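Local coordinates for glypican-1 (Homo sapiens, PDB 4YWT), which carries heparan sulfate chains at the cell surface, through which it binds alpha-4(V) collagen and takes part in Schwann cell myelination, at residues L76-H81 against V249-Y254; A264-Y270 against C414-M418; C271-K276 against P396-C400. The protein carries 3 engineered substitutions. One frame throughout, in Å; residues are numbered along the deposited sequence. Where two conformers were deposited one is given.

Contact 1: L76-H81 against V249-Y254; sequences LANRSH and VMKLVY
Y254 packs over L76 and S80 on one turn of helix 70-129, and its side chain can be followed outward. Its CB rests against CB and CD1 of L76. With CG turned beside its own backbone N (chi1 -67°), the ring then swings across the helix, and CD2 comes 3.2 Å from the carbonyl O of L76 while CE2 sits 3.6 Å from CB of S80. L76 CD2 stands over one ring face, 4.2 Å from the centroid and 14° off the normal, a clear CH-pi contact; the opposite face is covered by V253 CG1 of the ring's own segment. At the far end, the Y254 OH passes 3.8 Å from CG of R79. That hydroxyl is hydrogen-bonded to K41 NZ, and the bent R79 chain carries its guanidinium away to the backbone O of K41.

M250 fills the next groove. Its CG touches A77 CB at 4.0 Å, its SD lies 3.6 Å from A77 N, and its CE reaches L76 CB. V249 CG1 meets S80 CB at 3.7 Å, and the OG of S80 faces the CA of M250.

The short axes pass 8.8 Å apart at 94°, so the touching residues cluster around one crossing point. Apolar packing and one CH-pi contact hold the two helices together. The buried S80 hydroxyl has the carbonyl oxygens of L76 and A77, in its own helix, within reach, while Y254 OH and R79 at the rim turn to K41.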
loop_
_atom_site.group_PDB
_atom_site.type_symbol
_atom_site.label_atom_id
_atom_site.label_comp_id
_atom_site.label_asym_id
_atom_site.label_seq_id
_atom_site.Cartn_x
_atom_site.Cartn_y
_atom_site.Cartn_z
ATOM N N LEU A 76 -29.255 13.683 -16.674
ATOM C CA LEU A 76 -27.920 13.551 -17.245
ATOM C C LEU A 76 -26.840 13.903 -16.224
ATOM O O LEU A 76 -25.763 13.302 -16.217
ATOM C CB LEU A 76 -27.781 14.428 -18.490
ATOM C CG LEU A 76 -28.565 13.955 -19.716
ATOM C CD1 LEU A 76 -28.455 14.962 -20.850
ATOM C CD2 LEU A 76 -28.082 12.583 -20.164
ATOM N N ALA A 77 -27.134 14.874 -15.362
ATOM C CA ALA A 77 -26.221 15.235 -14.281
ATOM C C ALA A 77 -26.003 14.046 -13.346
ATOM O O ALA A 77 -24.859 13.639 -13.089
ATOM C CB ALA A 77 -26.755 16.430 -13.510
ATOM N N ASN A 78 -27.109 13.496 -12.844
ATOM C CA ASN A 78 -27.076 12.290 -12.022
ATOM C C ASN A 78 -26.280 11.176 -12.690
ATOM O O ASN A 78 -25.451 10.512 -12.054
ATOM C CB ASN A 78 -28.498 11.805 -11.730
ATOM C CG ASN A 78 -28.978 12.193 -10.345
ATOM O OD1 ASN A 78 -29.295 13.353 -10.086
ATOM N ND2 ASN A 78 -29.044 11.215 -9.448
ATOM N N ARG A 79 -26.530 10.989 -13.983
ATOM C CA ARG A 79 -25.856 9.955 -14.757
ATOM C C ARG A 79 -24.342 10.143 -14.767
ATOM O O ARG A 79 -23.600 9.242 -14.379
ATOM C CB ARG A 79 -26.382 9.930 -16.191
ATOM C CG ARG A 79 -25.755 8.841 -17.040
ATOM C CD ARG A 79 -25.958 7.484 -16.390
ATOM N NE ARG A 79 -27.373 7.196 -16.175
ATOM C CZ ARG A 79 -28.164 6.648 -17.089
ATOM N NH1 ARG A 79 -27.671 6.317 -18.273
ATOM N NH2 ARG A 79 -29.442 6.420 -16.818
ATOM N N SER A 80 -23.894 11.315 -15.209
ATOM C CA SER A 80 -22.464 11.604 -15.295
ATOM C C SER A 80 -21.778 11.491 -13.932
ATOM O O SER A 80 -20.665 10.958 -13.825
ATOM C CB SER A 80 -22.239 12.998 -15.887
ATOM O OG SER A 80 -22.983 13.977 -15.186
ATOM N N HIS A 81 -22.452 11.984 -12.895
ATOM C CA HIS A 81 -21.933 11.889 -11.533
ATOM C C HIS A 81 -21.723 10.431 -11.118
ATOM O O HIS A 81 -20.629 10.042 -10.673
ATOM C CB HIS A 81 -22.880 12.587 -10.556
ATOM C CG HIS A 81 -22.480 12.447 -9.120
ATOM N ND1 HIS A 81 -22.930 11.419 -8.320
ATOM C CD2 HIS A 81 -21.673 13.206 -8.341
ATOM C CE1 HIS A 81 -22.417 11.552 -7.110
ATOM N NE2 HIS A 81 -21.651 12.627 -7.096
ATOM N N VAL A 249 -18.866 18.247 -13.779
ATOM C CA VAL A 249 -18.820 17.003 -14.536
ATOM C C VAL A 249 -19.977 16.947 -15.523
ATOM O O VAL A 249 -19.808 16.506 -16.661
ATOM C CB VAL A 249 -18.855 15.772 -13.603
ATOM C CG1 VAL A 249 -19.179 14.507 -14.382
ATOM C CG2 VAL A 249 -17.527 15.626 -12.883
ATOM N N MET A 250 -21.149 17.405 -15.092
ATOM C CA MET A 250 -22.287 17.517 -15.999
ATOM C C MET A 250 -21.941 18.435 -17.167
ATOM O O MET A 250 -22.237 18.125 -18.321
ATOM C CB MET A 250 -23.525 18.041 -15.268
ATOM C CG MET A 250 -24.651 18.458 -16.203
ATOM S SD MET A 250 -25.112 17.148 -17.354
ATOM C CE MET A 250 -26.141 18.049 -18.509
ATOM N N LYS A 251 -21.303 19.559 -16.858
ATOM C CA LYS A 251 -20.869 20.500 -17.882
ATOM C C LYS A 251 -19.835 19.859 -18.799
ATOM O O LYS A 251 -19.834 20.080 -20.010
ATOM C CB LYS A 251 -20.297 21.763 -17.238
ATOM C CG LYS A 251 -19.912 22.853 -18.227
ATOM C CD LYS A 251 -19.966 24.228 -17.579
ATOM C CE LYS A 251 -19.695 25.332 -18.589
ATOM N NZ LYS A 251 -18.277 25.343 -19.043
ATOM N N LEU A 252 -18.963 19.052 -18.207
ATOM C CA LEU A 252 -17.898 18.381 -18.940
ATOM C C LEU A 252 -18.418 17.361 -19.949
ATOM O O LEU A 252 -17.952 17.308 -21.086
ATOM C CB LEU A 252 -16.948 17.686 -17.961
ATOM C CG LEU A 252 -15.833 16.847 -18.588
ATOM C CD1 LEU A 252 -14.818 17.745 -19.273
ATOM C CD2 LEU A 252 -15.162 15.959 -17.547
ATOM N N VAL A 253 -19.388 16.555 -19.529
ATOM C CA VAL A 253 -19.787 15.384 -20.299
ATOM C C VAL A 253 -20.998 15.608 -21.205
ATOM O O VAL A 253 -20.912 15.409 -22.418
ATOM C CB VAL A 253 -20.095 14.195 -19.366
ATOM C CG1 VAL A 253 -20.472 12.967 -20.177
ATOM C CG2 VAL A 253 -18.902 13.898 -18.471
ATOM N N TYR A 254 -22.120 16.019 -20.624
ATOM C CA TYR A 254 -23.388 16.004 -21.348
ATOM C C TYR A 254 -23.903 17.376 -21.771
ATOM O O TYR A 254 -24.958 17.474 -22.396
ATOM C CB TYR A 254 -24.450 15.300 -20.502
ATOM C CG TYR A 254 -24.171 13.829 -20.313
ATOM C CD1 TYR A 254 -23.888 13.014 -21.402
ATOM C CD2 TYR A 254 -24.168 13.259 -19.048
ATOM C CE1 TYR A 254 -23.624 11.668 -21.237
ATOM C CE2 TYR A 254 -23.905 11.914 -18.873
ATOM C CZ TYR A 254 -23.632 11.124 -19.970
ATOM O OH TYR A 254 -23.369 9.784 -19.799
#

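Contact 2: A264-Y270 against C414-M418; sequences ARPCPDY and CWNGM
C267 and C414 are joined by a disulfide, SG to SG 2.0 Å, with a chi3 of 91° close to the relaxed value; C267 adopts two conformations, so this bridge geometry holds for one of them. Beside the covalent link, the backbones make a single bridge centred on P266 and W415. W415 N donates to R265 O at 2.7 Å, nearly straight but from above the carbonyl plane, and C267 N returns a bond of 3.0 Å to W415 O. P266, which has no N-H, adds a CA-H...O contact to the same W415 oxygen.

One shell out, Y270 reaches across from the first turn of helix 268-278. CG anti to its backbone N (chi1 179°) carries the ring to the backbone of W415-G417, where the carbonyl O of N416 stands 3.4 Å above the ring centre and the W415 O lies at its edge. Y270 OH passes 3.6 Å from G417 CA, and Y270 CE2 touches CD1 and NE1 of the W415 ring, the two ring planes at 55°.

Further out, W415 NE1 is tied to K251 O of helix 243-253, and Y423 meets the Y270 ring. N416 OD1 accepts from M418 N at 3.0 Å in its carbonyl plane, closing an Asx turn; the same oxygen also accepts from A419 N. C414 pairs with G421 in a two-stranded antiparallel sheet.

C267 occupies the N-cap position, so the cystine and bridge fasten the N-terminus of helix 268-278 to strand 414-415 and the turn after it, as suits the cysteine-rich lobe of the glypicans.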
loop_
_atom_site.group_PDB
_atom_site.type_symbol
_atom_site.label_atom_id
_atom_site.label_comp_id
_atom_site.label_asym_id
_atom_site.label_seq_id
_atom_site.Cartn_x
_atom_site.Cartn_y
_atom_site.Cartn_z
ATOM N N ALA A 264 -19.522 15.634 -30.089
ATOM C CA ALA A 264 -18.328 16.291 -29.572
ATOM C C ALA A 264 -17.873 15.652 -28.264
ATOM O O ALA A 264 -18.688 15.345 -27.393
ATOM C CB ALA A 264 -18.581 17.777 -29.376
ATOM N N ARG A 265 -16.566 15.460 -28.133
ATOM C CA ARG A 265 -15.995 14.882 -26.924
ATOM C C ARG A 265 -15.105 15.906 -26.227
ATOM O O ARG A 265 -14.524 16.772 -26.881
ATOM C CB ARG A 265 -15.213 13.608 -27.260
ATOM C CG ARG A 265 -16.094 12.376 -27.396
ATOM C CD ARG A 265 -16.718 12.014 -26.056
ATOM N NE ARG A 265 -17.763 11.002 -26.178
ATOM C CZ ARG A 265 -19.040 11.210 -25.874
ATOM N NH1 ARG A 265 -19.433 12.396 -25.429
ATOM N NH2 ARG A 265 -19.925 10.232 -26.013
ATOM N N PRO A 266 -15.003 15.813 -24.891
ATOM C CA PRO A 266 -14.294 16.826 -24.102
ATOM C C PRO A 266 -12.804 16.907 -24.404
ATOM O O PRO A 266 -12.167 15.888 -24.662
ATOM C CB PRO A 266 -14.512 16.363 -22.655
ATOM C CG PRO A 266 -15.707 15.478 -22.706
ATOM C CD PRO A 266 -15.636 14.798 -24.032
ATOM N N CYS A 267 -12.261 18.119 -24.378
ATOM C CA CYS A 267 -10.826 18.296 -24.532
ATOM C C CYS A 267 -10.097 17.709 -23.325
ATOM O O CYS A 267 -10.566 17.820 -22.193
ATOM C CB CYS A 267 -10.477 19.776 -24.714
ATOM S SG CYS A 267 -11.078 20.497 -26.268
ATOM N N PRO A 268 -8.953 17.054 -23.577
ATOM C CA PRO A 268 -8.138 16.438 -22.523
ATOM C C PRO A 268 -7.801 17.381 -21.364
ATOM O O PRO A 268 -8.002 17.008 -20.208
ATOM C CB PRO A 268 -6.871 16.024 -23.270
ATOM C CG PRO A 268 -7.353 15.722 -24.647
ATOM C CD PRO A 268 -8.448 16.721 -24.923
ATOM N N ASP A 269 -7.307 18.578 -21.669
ATOM C CA ASP A 269 -6.927 19.535 -20.630
ATOM C C ASP A 269 -8.142 20.046 -19.856
ATOM O O ASP A 269 -8.056 20.325 -18.658
ATOM C CB ASP A 269 -6.158 20.709 -21.242
ATOM C CG ASP A 269 -4.763 20.318 -21.696
ATOM O OD1 ASP A 269 -4.301 19.220 -21.319
ATOM O OD2 ASP A 269 -4.125 21.111 -22.420
ATOM N N TYR A 270 -9.267 20.169 -20.551
ATOM C CA TYR A 270 -10.534 20.544 -19.932
ATOM C C TYR A 270 -10.930 19.498 -18.888
ATOM O O TYR A 270 -11.113 19.809 -17.702
ATOM C CB TYR A 270 -11.616 20.688 -21.010
ATOM C CG TYR A 270 -12.998 21.049 -20.511
ATOM C CD1 TYR A 270 -13.177 21.764 -19.332
ATOM C CD2 TYR A 270 -14.128 20.674 -21.228
ATOM C CE1 TYR A 270 -14.445 22.088 -18.881
ATOM C CE2 TYR A 270 -15.396 20.994 -20.784
ATOM C CZ TYR A 270 -15.549 21.701 -19.612
ATOM O OH TYR A 270 -16.813 22.020 -19.169
ATOM N N CYS A 414 -12.450 19.444 -30.298
ATOM C CA CYS A 414 -13.072 18.939 -29.078
ATOM C C CYS A 414 -13.941 19.951 -28.331
ATOM O O CYS A 414 -13.875 21.154 -28.570
ATOM C CB CYS A 414 -11.985 18.413 -28.140
ATOM S SG CYS A 414 -10.572 19.528 -27.983
ATOM N N TRP A 415 -14.762 19.433 -27.426
ATOM C CA TRP A 415 -15.671 20.243 -26.622
ATOM C C TRP A 415 -14.947 20.889 -25.433
ATOM O O TRP A 415 -14.408 20.197 -24.571
ATOM C CB TRP A 415 -16.832 19.351 -26.166
ATOM C CG TRP A 415 -17.685 19.842 -25.036
ATOM C CD1 TRP A 415 -17.611 19.455 -23.729
ATOM C CD2 TRP A 415 -18.780 20.763 -25.119
ATOM N NE1 TRP A 415 -18.576 20.093 -22.989
ATOM C CE2 TRP A 415 -19.311 20.898 -23.821
ATOM C CE3 TRP A 415 -19.360 21.491 -26.162
ATOM C CZ2 TRP A 415 -20.387 21.736 -23.537
ATOM C CZ3 TRP A 415 -20.429 22.323 -25.877
ATOM C CH2 TRP A 415 -20.929 22.441 -24.576
ATOM N N ASN A 416 -14.935 22.222 -25.404
ATOM C CA ASN A 416 -14.274 22.978 -24.340
ATOM C C ASN A 416 -15.249 23.408 -23.246
ATOM O O ASN A 416 -14.869 24.048 -22.266
ATOM C CB ASN A 416 -13.552 24.200 -24.920
ATOM C CG ASN A 416 -14.477 25.124 -25.703
ATOM O OD1 ASN A 416 -15.666 25.240 -25.408
ATOM N ND2 ASN A 416 -13.921 25.794 -26.706
ATOM N N GLY A 417 -16.508 23.043 -23.442
ATOM C CA GLY A 417 -17.581 23.300 -22.499
ATOM C C GLY A 417 -18.514 24.447 -22.851
ATOM O O GLY A 417 -19.663 24.461 -22.406
ATOM N N MET A 418 -18.042 25.419 -23.623
ATOM C CA MET A 418 -18.945 26.314 -24.345
ATOM C C MET A 418 -19.397 25.755 -25.699
ATOM O O MET A 418 -20.568 25.862 -26.064
ATOM C CB MET A 418 -18.310 27.694 -24.500
ATOM C CG MET A 418 -18.402 28.505 -23.211
ATOM S SD MET A 418 -16.995 29.572 -22.860
ATOM C CE MET A 418 -16.475 30.001 -24.515
#

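Contact 3: C271-K276 against P396-C400; sequences CRNVLK and PGTLC
C400 CB lies at the edge of the R272 guanidinium, near its plane and 4.3 Å from NE, while G397 CA approaches NE obliquely at 4.0 Å. R272 stays at the rim of the contact, with a long, weak ion pair to D269 back on its own helix. Behind this rim is a disulfide-linked helix pair, part of the predominantly helical glypican fold, in which helix 268-278 crosses helix 391-404 with short axes 8.9 Å apart and their directions at 127°.

L275 spans the contact from P396 to C400. Its CB meets P396 CB at 3.6 Å, and beside it the P396 CG lies 3.8 Å from CG of K276, the proline and lysine side chains crossing at about a right angle. Beyond that point the lysine chain runs extended to the loop that holds M428: its CG packs on P396 while NZ hydrogen-bonds to M428 O. Helix 391-404 is kinked at this place, where the N atoms of P396 and G397 have no bond to the preceding turn; P396 CB and CG pack against L275 and K276 there.

Further along its side chain, L275 turns to the next turn of the partner helix. Its CD1 touches L399 CB at 3.7 Å, the leucines crossing nearly perpendicularly, and helix 70-129 adds a third party to this packing, with L84 against L275 and A87 against L399. The sulfur bridge completes the row. With SG anti to its backbone N (chi1 -180°), C271 SG bonds C400 SG at 2.0 Å, and that C400 sulfur also receives the methyl CD1 of L275 at 3.5 Å.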
loop_
_atom_site.group_PDB
_atom_site.type_symbol
_atom_site.label_atom_id
_atom_site.label_comp_id
_atom_site.label_asym_id
_atom_site.label_seq_id
_atom_site.Cartn_x
_atom_site.Cartn_y
_atom_site.Cartn_z
ATOM N N CYS A 271 -11.048 18.256 -19.348
ATOM C CA CYS A 271 -11.345 17.114 -18.490
ATOM C C CYS A 271 -10.398 17.050 -17.295
ATOM O O CYS A 271 -10.817 16.773 -16.167
ATOM C CB CYS A 271 -11.261 15.818 -19.302
ATOM S SG CYS A 271 -11.604 14.302 -18.381
ATOM N N ARG A 272 -9.122 17.320 -17.550
ATOM C CA ARG A 272 -8.104 17.239 -16.514
ATOM C C ARG A 272 -8.249 18.345 -15.477
ATOM O O ARG A 272 -8.041 18.107 -14.293
ATOM C CB ARG A 272 -6.709 17.278 -17.134
ATOM C CG ARG A 272 -6.058 15.910 -17.217
ATOM C CD ARG A 272 -5.054 15.838 -18.348
ATOM N NE ARG A 272 -5.303 14.685 -19.207
ATOM C CZ ARG A 272 -4.698 14.476 -20.372
ATOM N NH1 ARG A 272 -4.987 13.398 -21.087
ATOM N NH2 ARG A 272 -3.805 15.345 -20.822
ATOM N N ASN A 273 -8.604 19.548 -15.914
ATOM C CA ASN A 273 -8.858 20.625 -14.965
ATOM C C ASN A 273 -10.090 20.323 -14.126
ATOM O O ASN A 273 -10.099 20.553 -12.910
ATOM C CB ASN A 273 -9.015 21.964 -15.682
ATOM C CG ASN A 273 -7.714 22.735 -15.757
ATOM O OD1 ASN A 273 -6.661 22.229 -15.374
ATOM N ND2 ASN A 273 -7.781 23.968 -16.240
ATOM N N VAL A 274 -11.121 19.788 -14.774
ATOM C CA VAL A 274 -12.333 19.402 -14.058
ATOM C C VAL A 274 -12.036 18.366 -12.976
ATOM O O VAL A 274 -12.392 18.559 -11.813
ATOM C CB VAL A 274 -13.404 18.839 -15.009
ATOM C CG1 VAL A 274 -14.573 18.276 -14.213
ATOM C CG2 VAL A 274 -13.878 19.916 -15.972
ATOM N N LEU A 275 -11.372 17.278 -13.353
ATOM C CA LEU A 275 -11.097 16.208 -12.397
ATOM C C LEU A 275 -10.092 16.630 -11.326
ATOM O O LEU A 275 -10.181 16.185 -10.184
ATOM C CB LEU A 275 -10.603 14.951 -13.116
ATOM C CG LEU A 275 -11.647 14.260 -13.998
ATOM C CD1 LEU A 275 -11.177 12.875 -14.411
ATOM C CD2 LEU A 275 -12.990 14.182 -13.286
ATOM N N LYS A 276 -9.143 17.488 -11.691
ATOM C CA LYS A 276 -8.218 18.046 -10.707
ATOM C C LYS A 276 -8.977 18.899 -9.702
ATOM O O LYS A 276 -8.608 18.964 -8.531
ATOM C CB LYS A 276 -7.121 18.875 -11.378
ATOM C CG LYS A 276 -5.934 18.054 -11.858
ATOM C CD LYS A 276 -4.866 18.934 -12.482
ATOM C CE LYS A 276 -3.676 18.109 -12.941
ATOM N NZ LYS A 276 -2.439 18.929 -13.071
ATOM N N PRO A 396 -6.645 12.047 -12.360
ATOM C CA PRO A 396 -7.361 12.760 -13.427
ATOM C C PRO A 396 -6.883 12.375 -14.824
ATOM O O PRO A 396 -7.703 12.182 -15.720
ATOM C CB PRO A 396 -7.047 14.236 -13.142
ATOM C CG PRO A 396 -6.581 14.272 -11.726
ATOM C CD PRO A 396 -5.869 12.979 -11.524
ATOM N N GLY A 397 -5.569 12.263 -14.994
ATOM C CA GLY A 397 -4.987 11.912 -16.276
ATOM C C GLY A 397 -5.461 10.569 -16.799
ATOM O O GLY A 397 -5.831 10.446 -17.966
ATOM N N THR A 398 -5.460 9.561 -15.933
ATOM C CA THR A 398 -5.858 8.216 -16.334
ATOM C C THR A 398 -7.367 8.108 -16.526
ATOM O O THR A 398 -7.831 7.472 -17.475
ATOM C CB THR A 398 -5.404 7.160 -15.306
ATOM O OG1 THR A 398 -6.123 7.338 -14.079
ATOM C CG2 THR A 398 -3.909 7.274 -15.046
ATOM N N LEU A 399 -8.133 8.728 -15.632
ATOM C CA LEU A 399 -9.588 8.698 -15.745
ATOM C C LEU A 399 -10.060 9.408 -17.011
ATOM O O LEU A 399 -11.031 8.989 -17.639
ATOM C CB LEU A 399 -10.245 9.328 -14.516
ATOM C CG LEU A 399 -10.343 8.428 -13.285
ATOM C CD1 LEU A 399 -11.030 9.153 -12.137
ATOM C CD2 LEU A 399 -11.075 7.141 -13.628
ATOM N N CYS A 400 -9.368 10.480 -17.380
ATOM C CA CYS A 400 -9.681 11.203 -18.607
ATOM C C CYS A 400 -9.241 10.415 -19.834
ATOM O O CYS A 400 -9.984 10.306 -20.811
ATOM C CB CYS A 400 -9.013 12.579 -18.608
ATOM S SG CYS A 400 -9.817 13.800 -17.553
#

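In the fold
The three contacts lie close together on one side of the chain's centre, and helix 268-278 ties two of them: its start belongs to contact 2, its following turns to contact 3. Helix 243-253 of contact 1 packs on both, through L252 against C271 and P266, and through K251, whose carbonyl O takes the W415 NE1. Contact 3 is the buried one, apolar around its disulfide; contacts 1 and 2 are partly buried. Their chemistry differs accordingly: contact 1 joins helices by packing alone, contact 3 adds a covalent link to helix packing, and contact 2, where loop meets strand, combines a disulfide with backbone hydrogen bonds.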